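Local coordinates for protein DTDP-4-dehydrorhamnose reductase, rfbD ortholog (Clostridium acetobutylicum, PDB 1VL0) that probably catalyses the NAD(P)H-dependent reduction of dTDP-6-deoxy-L-lyxo-4-hexulose to dTDP-L-rhamnose, the closing step of dTDP-L-rhamnose biosynthesis, at residues L16-N21 with Q45-T50; K57-K62 with K95-A100; E232-T237 with V241-C246. All blocks are in the same frame, centred on the assembly; numbering follows the deposited sequence.

How the contacts relate
The three contacts follow one another along the chain, each closing before the next opens. Contacts 1 and 2 are neighbours in the Rossmann-type nucleotide-binding half, with centres about 12 Å apart. Leu16 of strand 13-18 packs on Phe58 and Phe59 of helix 52-62, and the carbonyl of Ile49 probably accepts a hydrogen bond from Asn96 of helix 83-104. The adenine-binding loop of contact 1 is thereby tied to the helix pair of contact 2. Contact 3 lies on the opposite side of the chain's centre, its centre about 36 Å from that of contact 1 and about 45 Å from that of contact 2. It joins helix 226-237 to strand 242-246 of a separate two-stranded sheet, away from the cofactor.

Contact 1. Residues L16-N21 with Q45-T50; sequences LITGAN and QDLDIT. With NAI (1,4-dihydronicotinamide adenine dinucleotide), chain D.
Leu16 and Thr18 of strand 13-18, the first strand of a Rossmann-type fold, meet Leu47 and Ile49 of the loop that follows strand 37-42. The contact between the segments is purely apolar. Thr18 CG2 lies 3.8 Å from Ile49 CG2, while Leu16 CD2 and Leu47 CD2 approach to 4.4 Å. Aliphatic side chains suit this buried seam. Threonine can serve it because its torsion (chi1 54°) sets CG2 anti to the carbonyl carbon, facing Ile49, and turns OG1 elsewhere, to a hydrogen bond with Asn69. Ile49 also touches the bound dinucleotide, its CG2 lying 3.7 Å from C2A of the adenine.

Polar bonds belong to the cofactor and the loop's turn. Ile49 N donates to adenine N1A over 3.3 Å, almost straight at 177°. The exocyclic N6A donates in return to Asp48 OD1 at 3.0 Å. Together the two bonds read the donor-acceptor pattern of adenine. Gly19, with positive phi and no side chain, lets the backbone run close to the adenosine ribose. Asp48 heads an Asx turn, which steadies its carboxylate: Thr50 N donates to Asp48 OD1 at 3.1 Å, and Thr50 OG1 reaches Asp48 OD1 from the same face of the carboxylate plane at 2.8 Å.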
loop_
_atom_site.group_PDB
_atom_site.type_symbol
_atom_site.label_atom_id
_atom_site.label_comp_id
_atom_site.label_asym_id
_atom_site.label_seq_id
_atom_site.Cartn_x
_atom_site.Cartn_y
_atom_site.Cartn_z
ATOM N N LEU A 16 -9.438 -18.583 15.551
ATOM C CA LEU A 16 -8.404 -19.489 15.096
ATOM C C LEU A 16 -7.057 -18.946 15.471
ATOM O O LEU A 16 -6.744 -17.767 15.177
ATOM C CB LEU A 16 -8.482 -19.662 13.585
ATOM C CG LEU A 16 -7.344 -20.410 12.898
ATOM C CD1 LEU A 16 -7.285 -21.893 13.323
ATOM C CD2 LEU A 16 -7.517 -20.318 11.384
ATOM N N ILE A 17 -6.243 -19.788 16.109
ATOM C CA ILE A 17 -4.859 -19.451 16.392
ATOM C C ILE A 17 -3.975 -20.371 15.601
ATOM O O ILE A 17 -4.100 -21.595 15.721
ATOM C CB ILE A 17 -4.534 -19.583 17.901
ATOM C CG1 ILE A 17 -5.474 -18.716 18.723
ATOM C CG2 ILE A 17 -3.048 -19.181 18.182
ATOM C CD1 ILE A 17 -5.453 -19.074 20.213
ATOM N N THR A 18 -3.093 -19.796 14.786
ATOM C CA THR A 18 -2.077 -20.585 14.091
ATOM C C THR A 18 -0.762 -20.455 14.808
ATOM O O THR A 18 -0.439 -19.359 15.365
ATOM C CB THR A 18 -1.954 -20.226 12.579
ATOM O OG1 THR A 18 -1.750 -18.846 12.406
ATOM C CG2 THR A 18 -3.234 -20.431 11.892
ATOM N N GLY A 19 0.024 -21.539 14.791
ATOM C CA GLY A 19 1.294 -21.601 15.553
ATOM C C GLY A 19 1.006 -21.584 17.042
ATOM O O GLY A 19 1.713 -20.973 17.845
ATOM N N ALA A 20 -0.071 -22.270 17.399
ATOM C CA ALA A 20 -0.701 -22.181 18.720
ATOM C C ALA A 20 0.104 -22.859 19.851
ATOM O O ALA A 20 -0.083 -22.543 21.040
ATOM C CB ALA A 20 -2.086 -22.796 18.660
ATOM N N ASN A 21 1.008 -23.756 19.472
ATOM C CA ASN A 21 1.919 -24.378 20.416
ATOM C C ASN A 21 3.151 -23.522 20.773
ATOM O O ASN A 21 3.891 -23.861 21.708
ATOM C CB ASN A 21 2.385 -25.757 19.886
ATOM C CG ASN A 21 3.072 -26.575 20.955
ATOM O OD1 ASN A 21 2.530 -26.811 22.033
ATOM N ND2 ASN A 21 4.299 -26.955 20.684
ATOM N N GLN A 45 0.772 -29.436 11.930
ATOM C CA GLN A 45 0.203 -30.749 11.664
ATOM C C GLN A 45 -1.336 -30.715 11.541
ATOM O O GLN A 45 -1.939 -31.670 11.018
ATOM C CB GLN A 45 0.664 -31.744 12.734
ATOM C CG GLN A 45 0.071 -31.525 14.140
ATOM C CD GLN A 45 0.772 -30.459 14.957
ATOM O OE1 GLN A 45 1.887 -29.997 14.615
ATOM N NE2 GLN A 45 0.124 -30.068 16.060
ATOM N N ASP A 46 -1.958 -29.619 11.986
ATOM C CA ASP A 46 -3.419 -29.432 11.877
ATOM C C ASP A 46 -3.815 -28.555 10.692
ATOM O O ASP A 46 -4.873 -28.734 10.083
ATOM C CB ASP A 46 -3.992 -28.756 13.117
ATOM C CG ASP A 46 -3.431 -29.311 14.415
ATOM O OD1 ASP A 46 -3.770 -30.474 14.751
ATOM O OD2 ASP A 46 -2.658 -28.630 15.169
ATOM N N LEU A 47 -2.982 -27.560 10.433
ATOM C CA LEU A 47 -3.156 -26.639 9.337
ATOM C C LEU A 47 -1.813 -26.050 8.991
ATOM O O LEU A 47 -1.245 -25.275 9.761
ATOM C CB LEU A 47 -4.086 -25.474 9.727
ATOM C CG LEU A 47 -4.333 -24.446 8.622
ATOM C CD1 LEU A 47 -4.972 -25.090 7.420
ATOM C CD2 LEU A 47 -5.199 -23.314 9.129
ATOM N N ASP A 48 -1.337 -26.420 7.822
ATOM C CA ASP A 48 -0.127 -25.856 7.250
ATOM C C ASP A 48 -0.483 -24.573 6.521
ATOM O O ASP A 48 -1.101 -24.586 5.473
ATOM C CB ASP A 48 0.475 -26.865 6.276
ATOM C CG ASP A 48 1.793 -26.392 5.700
ATOM O OD1 ASP A 48 2.160 -25.218 5.923
ATOM O OD2 ASP A 48 2.535 -27.134 5.035
ATOM N N ILE A 49 -0.098 -23.446 7.089
ATOM C CA ILE A 49 -0.515 -22.168 6.566
ATOM C C ILE A 49 0.113 -21.818 5.214
ATOM O O ILE A 49 -0.374 -20.914 4.561
ATOM C CB ILE A 49 -0.281 -21.023 7.590
ATOM C CG1 ILE A 49 1.211 -20.696 7.765
ATOM C CG2 ILE A 49 -0.939 -21.341 8.943
ATOM C CD1 ILE A 49 1.421 -19.486 8.694
ATOM N N THR A 50 1.159 -22.538 4.793
ATOM C CA THR A 50 1.818 -22.263 3.525
ATOM C C THR A 50 1.094 -22.894 2.341
ATOM O O THR A 50 1.463 -22.624 1.202
ATOM C CB THR A 50 3.270 -22.762 3.496
ATOM O OG1 THR A 50 3.302 -24.187 3.590
ATOM C CG2 THR A 50 4.028 -22.292 4.692
HETATM P PA NAI D . 7.528 -19.896 18.472
HETATM O O1A NAI D . 8.753 -20.207 17.658
HETATM O O2A NAI D . 7.686 -20.166 19.948
HETATM O O5B NAI D . 6.306 -20.667 17.774
HETATM C C5B NAI D . 6.120 -20.479 16.385
HETATM C C4B NAI D . 5.237 -21.575 15.801
HETATM O O4B NAI D . 5.368 -21.588 14.381
HETATM C C3B NAI D . 5.588 -23.001 16.221
HETATM O O3B NAI D . 4.558 -23.550 17.021
HETATM C C2B NAI D . 5.732 -23.717 14.870
HETATM O O2B NAI D . 5.436 -25.108 14.883
HETATM C C1B NAI D . 4.811 -22.837 14.019
HETATM N N9A NAI D . 4.759 -23.074 12.564
HETATM C C8A NAI D . 5.846 -23.215 11.747
HETATM N N7A NAI D . 5.407 -23.446 10.494
HETATM C C5A NAI D . 4.054 -23.481 10.477
HETATM C C6A NAI D . 3.137 -23.689 9.445
HETATM N N6A NAI D . 3.540 -23.928 8.207
HETATM N N1A NAI D . 1.790 -23.662 9.728
HETATM C C2A NAI D . 1.357 -23.416 11.035
HETATM N N3A NAI D . 2.255 -23.241 12.057
HETATM C C4A NAI D . 3.608 -23.253 11.789
HETATM O O3 NAI D . 7.109 -18.378 18.172
HETATM P PN NAI D . 7.008 -17.159 19.233
HETATM O O1N NAI D . 5.684 -17.140 19.884
HETATM O O2N NAI D . 8.309 -17.045 19.930
HETATM O O5D NAI D . 6.831 -15.955 18.166
HETATM C C5D NAI D . 5.526 -15.446 17.922
HETATM C C4D NAI D . 5.606 -14.329 16.915
HETATM O O4D NAI D . 6.464 -13.263 17.377
HETATM C C3D NAI D . 6.144 -14.796 15.564
HETATM O O3D NAI D . 5.231 -14.300 14.626
HETATM C C2D NAI D . 7.523 -14.152 15.427
HETATM O O2D NAI D . 7.961 -13.804 14.118
HETATM C C1D NAI D . 7.331 -12.906 16.299
HETATM N N1N NAI D . 8.571 -12.401 16.886
HETATM C C2N NAI D . 9.163 -13.114 17.904
HETATM C C3N NAI D . 10.330 -12.602 18.469
HETATM C C7N NAI D . 11.202 -13.478 19.316
HETATM O O7N NAI D . 12.180 -12.849 20.101
HETATM N N7N NAI D . 11.039 -14.808 19.314
HETATM C C4N NAI D . 10.864 -11.392 18.002
HETATM C C5N NAI D . 10.252 -10.683 16.969
HETATM C C6N NAI D . 9.092 -11.227 16.427
#

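Contact 2. Residues K57-K62 with K95-A100; sequences KFFNEK and KNLAAA
This is a buried helix-helix contact in which Phe59 of helix 52-62 packs on Ala100 and Leu97 of helix 83-104. The backbones come closest where the ring meets the alanine, with the CA atoms of Phe59 and Ala100 6.1 Å apart. A residue this small allows so near an approach, and its single methyl group becomes a partner of the aromatic face. Ala100 CB stands 3.9 Å from the centroid of the Phe59 ring and 22° off the ring normal, a CH-pi contact displaced toward the CG side; the nearest ring atom, CG, is 3.7 Å from that methyl. The CD2 side of the ring also runs beside the backbone carbonyl of Ala100.

Leu97 comes one helical turn earlier and meets the outer part of the same ring. Its CD2 reaches Phe59 CE1 at 3.8 Å, approaching obliquely, and the two side chains cross at about a right angle. Leu97 CG is anti to the carbonyl carbon (chi1 -64°), and from there the branched end swings toward the phenylalanine although its CB does not point that way.

Both helices belong to beta-alpha-beta crossovers of the Rossmann-type fold and cover the same face of its parallel sheet: helix 52-62 links strand 37-42 to strand 66-69, and helix 83-104 links strand 66-69 to strand 107-113. Leu97 also touches Thr18 of strand 13-18 and the NADH-binding Ile49, and Ala100 touches Val55 and Asn56, so the interface continues along helix 52-62.

Toward solvent the chemistry becomes polar. A water donates to Asn60 OD1 at 2.8 Å and to the carbonyl oxygen of Ala100 at 3.1 Å, bridging the helices where the hydrophobic layer ends.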
loop_
_atom_site.group_PDB
_atom_site.type_symbol
_atom_site.label_atom_id
_atom_site.label_comp_id
_atom_site.label_asym_id
_atom_site.label_seq_id
_atom_site.Cartn_x
_atom_site.Cartn_y
_atom_site.Cartn_z
ATOM N N LYS A 57 -9.897 -24.123 2.416
ATOM C CA LYS A 57 -10.879 -25.110 2.837
ATOM C C LYS A 57 -11.187 -25.002 4.322
ATOM O O LYS A 57 -12.327 -25.076 4.735
ATOM C CB LYS A 57 -10.358 -26.516 2.531
ATOM C CG LYS A 57 -11.415 -27.605 2.714
ATOM C CD LYS A 57 -10.810 -28.915 3.179
ATOM C CE LYS A 57 -10.203 -29.692 2.044
ATOM N NZ LYS A 57 -11.209 -30.631 1.470
ATOM N N PHE A 58 -10.152 -24.855 5.121
ATOM C CA PHE A 58 -10.287 -24.759 6.575
ATOM C C PHE A 58 -11.168 -23.560 6.945
ATOM O O PHE A 58 -12.138 -23.675 7.698
ATOM C CB PHE A 58 -8.895 -24.614 7.208
ATOM C CG PHE A 58 -8.881 -24.790 8.692
ATOM C CD1 PHE A 58 -9.232 -23.727 9.529
ATOM C CD2 PHE A 58 -8.515 -26.021 9.264
ATOM C CE1 PHE A 58 -9.214 -23.869 10.903
ATOM C CE2 PHE A 58 -8.486 -26.168 10.637
ATOM C CZ PHE A 58 -8.837 -25.096 11.459
ATOM N N PHE A 59 -10.831 -22.398 6.396
ATOM C CA PHE A 59 -11.643 -21.200 6.671
ATOM C C PHE A 59 -13.087 -21.320 6.189
ATOM O O PHE A 59 -14.007 -20.892 6.865
ATOM C CB PHE A 59 -11.001 -19.993 6.040
ATOM C CG PHE A 59 -9.939 -19.363 6.904
ATOM C CD1 PHE A 59 -8.725 -19.990 7.108
ATOM C CD2 PHE A 59 -10.164 -18.151 7.526
ATOM C CE1 PHE A 59 -7.717 -19.363 7.894
ATOM C CE2 PHE A 59 -9.209 -17.579 8.350
ATOM C CZ PHE A 59 -7.986 -18.183 8.514
ATOM N N ASN A 60 -13.281 -21.891 5.005
ATOM C CA ASN A 60 -14.629 -22.033 4.452
ATOM C C ASN A 60 -15.490 -22.969 5.301
ATOM O O ASN A 60 -16.686 -22.736 5.401
ATOM C CB ASN A 60 -14.603 -22.507 2.999
ATOM C CG ASN A 60 -14.014 -21.462 2.043
ATOM O OD1 ASN A 60 -13.914 -20.287 2.360
ATOM N ND2 ASN A 60 -13.645 -21.902 0.855
ATOM N N GLU A 61 -14.870 -23.974 5.917
ATOM C CA GLU A 61 -15.582 -24.947 6.764
ATOM C C GLU A 61 -15.763 -24.431 8.191
ATOM O O GLU A 61 -16.867 -24.522 8.740
ATOM C CB GLU A 61 -14.854 -26.313 6.757
ATOM C CG GLU A 61 -14.855 -26.954 5.361
ATOM C CD GLU A 61 -14.140 -28.320 5.241
ATOM O OE1 GLU A 61 -13.351 -28.719 6.145
ATOM O OE2 GLU A 61 -14.361 -28.983 4.191
ATOM N N LYS A 62 -14.705 -23.869 8.785
ATOM C CA LYS A 62 -14.756 -23.440 10.178
ATOM C C LYS A 62 -15.339 -22.040 10.379
ATOM O O LYS A 62 -15.835 -21.722 11.457
ATOM C CB LYS A 62 -13.368 -23.497 10.826
ATOM C CG LYS A 62 -13.022 -24.833 11.468
ATOM C CD LYS A 62 -12.730 -25.898 10.450
ATOM C CE LYS A 62 -12.293 -27.212 11.130
ATOM N NZ LYS A 62 -12.372 -28.356 10.157
ATOM N N LYS A 95 -0.216 -14.207 3.854
ATOM C CA LYS A 95 -0.979 -13.961 2.626
ATOM C C LYS A 95 -2.163 -14.887 2.563
ATOM O O LYS A 95 -3.277 -14.437 2.311
ATOM C CB LYS A 95 -0.113 -14.219 1.368
ATOM C CG LYS A 95 -0.896 -14.275 0.024
ATOM C CD LYS A 95 -0.097 -14.856 -1.151
ATOM C CE LYS A 95 -0.664 -16.170 -1.705
ATOM N NZ LYS A 95 -2.021 -16.187 -2.262
ATOM N N ASN A 96 -1.901 -16.178 2.740
ATOM C CA ASN A 96 -2.944 -17.188 2.638
ATOM C C ASN A 96 -4.026 -16.965 3.688
ATOM O O ASN A 96 -5.246 -17.118 3.404
ATOM C CB ASN A 96 -2.370 -18.620 2.760
ATOM C CG ASN A 96 -1.525 -19.047 1.547
ATOM O OD1 ASN A 96 -1.667 -18.510 0.474
ATOM N ND2 ASN A 96 -0.681 -20.057 1.726
ATOM N N LEU A 97 -3.599 -16.638 4.901
ATOM C CA LEU A 97 -4.527 -16.457 6.016
ATOM C C LEU A 97 -5.347 -15.192 5.899
ATOM O O LEU A 97 -6.548 -15.171 6.210
ATOM C CB LEU A 97 -3.739 -16.452 7.334
ATOM C CG LEU A 97 -3.004 -17.746 7.707
ATOM C CD1 LEU A 97 -2.114 -17.482 8.909
ATOM C CD2 LEU A 97 -3.980 -18.885 8.049
ATOM N N ALA A 98 -4.707 -14.131 5.436
ATOM C CA ALA A 98 -5.370 -12.846 5.252
ATOM C C ALA A 98 -6.495 -12.906 4.216
ATOM O O ALA A 98 -7.629 -12.423 4.472
ATOM C CB ALA A 98 -4.352 -11.760 4.907
ATOM N N ALA A 99 -6.217 -13.544 3.076
ATOM C CA ALA A 99 -7.193 -13.682 2.010
ATOM C C ALA A 99 -8.316 -14.645 2.373
ATOM O O ALA A 99 -9.471 -14.371 2.064
ATOM C CB ALA A 99 -6.539 -14.181 0.765
ATOM N N ALA A 100 -7.955 -15.748 3.014
ATOM C CA ALA A 100 -8.942 -16.765 3.420
ATOM C C ALA A 100 -9.851 -16.140 4.466
ATOM O O ALA A 100 -11.027 -16.338 4.448
ATOM C CB ALA A 100 -8.242 -17.983 3.957
HETATM O O HOH W 1 -11.480 -18.822 2.577
#

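Contact 3. Residues E232-T237 with V241-C246; sequences EIFRLT and VKVTPC
Phe234 on helix 226-237 lays its ring against Val241, just before strand 242-246, and Val243 within it, beyond the short connection that follows the helix. Phe234 CB lies farthest from the nearer methyl, 4.0 Å from Val241 CG1. CG comes closer to it, since CG is anti to the carbonyl carbon (chi1 -63°) and the ring is carried toward the strand. At CD2 both valines meet the ring: Val241 CG1 is 3.3 Å away and Val243 CG2 3.5 Å. CE2 keeps the same two neighbours, with Val243 CG2 at 3.6 Å. CD1, CE1 and the tip, CZ, again face Val241 CG1, with CZ 3.8 Å from it.

The two valines use the ring differently. Val241 CG1 stands over the centre of one face, 12° off the normal, in a CH-pi contact that is unusually short, its exact closeness doubtful. Val243 CG2 instead lies at the edge, near the ring plane. The CB atoms of both point toward the helix, while that of Lys242 between them points away. Beta-branched valine suits this extended chain and offers methyls to the broad, flat phenylalanine.

Strand 242-246 pairs in parallel with strand 183-187, whose Leu184 also touches Phe234. With no hydrogen bond between the segments, non-directional apolar packing joins them, one methyl over the ring's face and one at its edge.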
loop_
_atom_site.group_PDB
_atom_site.type_symbol
_atom_site.label_atom_id
_atom_site.label_comp_id
_atom_site.label_asym_id
_atom_site.label_seq_id
_atom_site.Cartn_x
_atom_site.Cartn_y
_atom_site.Cartn_z
ATOM N N GLU A 232 20.157 -8.949 34.916
ATOM C CA GLU A 232 18.931 -8.959 35.701
ATOM C C GLU A 232 18.421 -10.373 35.898
ATOM O O GLU A 232 17.963 -10.687 36.978
ATOM C CB GLU A 232 17.881 -8.065 35.077
ATOM C CG GLU A 232 16.536 -7.999 35.803
ATOM C CD GLU A 232 16.569 -7.223 37.112
ATOM O OE1 GLU A 232 17.633 -6.710 37.528
ATOM O OE2 GLU A 232 15.494 -7.110 37.716
ATOM N N ILE A 233 18.509 -11.214 34.873
ATOM C CA ILE A 233 18.105 -12.638 34.992
ATOM C C ILE A 233 18.849 -13.319 36.156
ATOM O O ILE A 233 18.238 -14.018 36.989
ATOM C CB ILE A 233 18.384 -13.410 33.686
ATOM C CG1 ILE A 233 17.392 -12.990 32.564
ATOM C CG2 ILE A 233 18.259 -14.908 33.894
ATOM C CD1 ILE A 233 17.856 -13.319 31.147
ATOM N N PHE A 234 20.170 -13.123 36.202
ATOM C CA PHE A 234 20.998 -13.748 37.241
ATOM C C PHE A 234 20.808 -13.109 38.644
ATOM O O PHE A 234 20.793 -13.816 39.664
ATOM C CB PHE A 234 22.470 -13.753 36.805
ATOM C CG PHE A 234 22.720 -14.568 35.559
ATOM C CD1 PHE A 234 22.183 -15.855 35.426
ATOM C CD2 PHE A 234 23.480 -14.047 34.514
ATOM C CE1 PHE A 234 22.413 -16.600 34.282
ATOM C CE2 PHE A 234 23.735 -14.797 33.351
ATOM C CZ PHE A 234 23.198 -16.076 33.234
ATOM N N ARG A 235 20.561 -11.794 38.675
ATOM C CA ARG A 235 20.131 -11.153 39.905
ATOM C C ARG A 235 18.834 -11.752 40.468
ATOM O O ARG A 235 18.731 -12.057 41.669
ATOM C CB ARG A 235 19.972 -9.655 39.710
ATOM C CG ARG A 235 19.808 -8.885 41.005
ATOM C CD ARG A 235 19.296 -7.460 40.860
ATOM N NE ARG A 235 17.893 -7.390 40.425
ATOM C CZ ARG A 235 16.834 -7.477 41.227
ATOM N NH1 ARG A 235 16.962 -7.638 42.517
ATOM N NH2 ARG A 235 15.617 -7.443 40.722
ATOM N N LEU A 236 17.869 -11.973 39.605
ATOM C CA LEU A 236 16.574 -12.520 40.028
ATOM C C LEU A 236 16.634 -13.990 40.442
ATOM O O LEU A 236 15.912 -14.423 41.358
ATOM C CB LEU A 236 15.554 -12.341 38.904
ATOM C CG LEU A 236 14.985 -10.936 38.677
ATOM C CD1 LEU A 236 14.242 -10.886 37.348
ATOM C CD2 LEU A 236 14.070 -10.488 39.802
ATOM N N THR A 237 17.455 -14.788 39.765
ATOM C CA THR A 237 17.495 -16.251 40.033
ATOM C C THR A 237 18.468 -16.585 41.164
ATOM O O THR A 237 18.364 -17.639 41.794
ATOM C CB THR A 237 17.949 -17.021 38.795
ATOM O OG1 THR A 237 19.126 -16.377 38.278
ATOM C CG2 THR A 237 16.917 -16.946 37.687
ATOM N N VAL A 241 27.228 -16.125 38.554
ATOM C CA VAL A 241 27.949 -16.176 37.306
ATOM C C VAL A 241 28.407 -14.751 37.063
ATOM O O VAL A 241 27.690 -13.810 37.366
ATOM C CB VAL A 241 27.042 -16.733 36.146
ATOM C CG1 VAL A 241 25.745 -15.942 36.024
ATOM C CG2 VAL A 241 27.769 -16.778 34.816
ATOM N N LYS A 242 29.624 -14.589 36.579
ATOM C CA LYS A 242 30.128 -13.273 36.214
ATOM C C LYS A 242 29.808 -13.017 34.742
ATOM O O LYS A 242 30.305 -13.734 33.869
ATOM C CB LYS A 242 31.649 -13.233 36.447
ATOM C CG LYS A 242 32.309 -11.865 36.250
ATOM N N VAL A 243 28.998 -11.999 34.464
ATOM C CA VAL A 243 28.688 -11.638 33.100
ATOM C C VAL A 243 29.602 -10.501 32.712
ATOM O O VAL A 243 29.768 -9.554 33.463
ATOM C CB VAL A 243 27.222 -11.233 32.904
ATOM C CG1 VAL A 243 26.906 -11.122 31.429
ATOM C CG2 VAL A 243 26.295 -12.260 33.535
ATOM N N THR A 244 30.193 -10.631 31.530
ATOM C CA THR A 244 31.087 -9.642 30.939
ATOM C C THR A 244 30.409 -9.071 29.691
ATOM O O THR A 244 29.922 -9.826 28.843
ATOM C CB THR A 244 32.423 -10.323 30.562
ATOM O OG1 THR A 244 33.163 -10.600 31.747
ATOM C CG2 THR A 244 33.351 -9.403 29.837
ATOM N N PRO A 245 30.373 -7.744 29.565
ATOM C CA PRO A 245 29.816 -7.127 28.367
ATOM C C PRO A 245 30.780 -7.278 27.209
ATOM O O PRO A 245 31.984 -7.103 27.376
ATOM C CB PRO A 245 29.647 -5.649 28.758
ATOM C CG PRO A 245 30.560 -5.425 29.910
ATOM C CD PRO A 245 30.870 -6.747 30.529
ATOM N N CYS A 246 30.267 -7.622 26.037
ATOM C CA CYS A 246 31.120 -7.674 24.848
ATOM C C CYS A 246 30.463 -6.962 23.661
ATOM O O CYS A 246 29.386 -6.367 23.788
ATOM C CB CYS A 246 31.462 -9.121 24.506
ATOM S SG CYS A 246 30.071 -10.059 23.867
#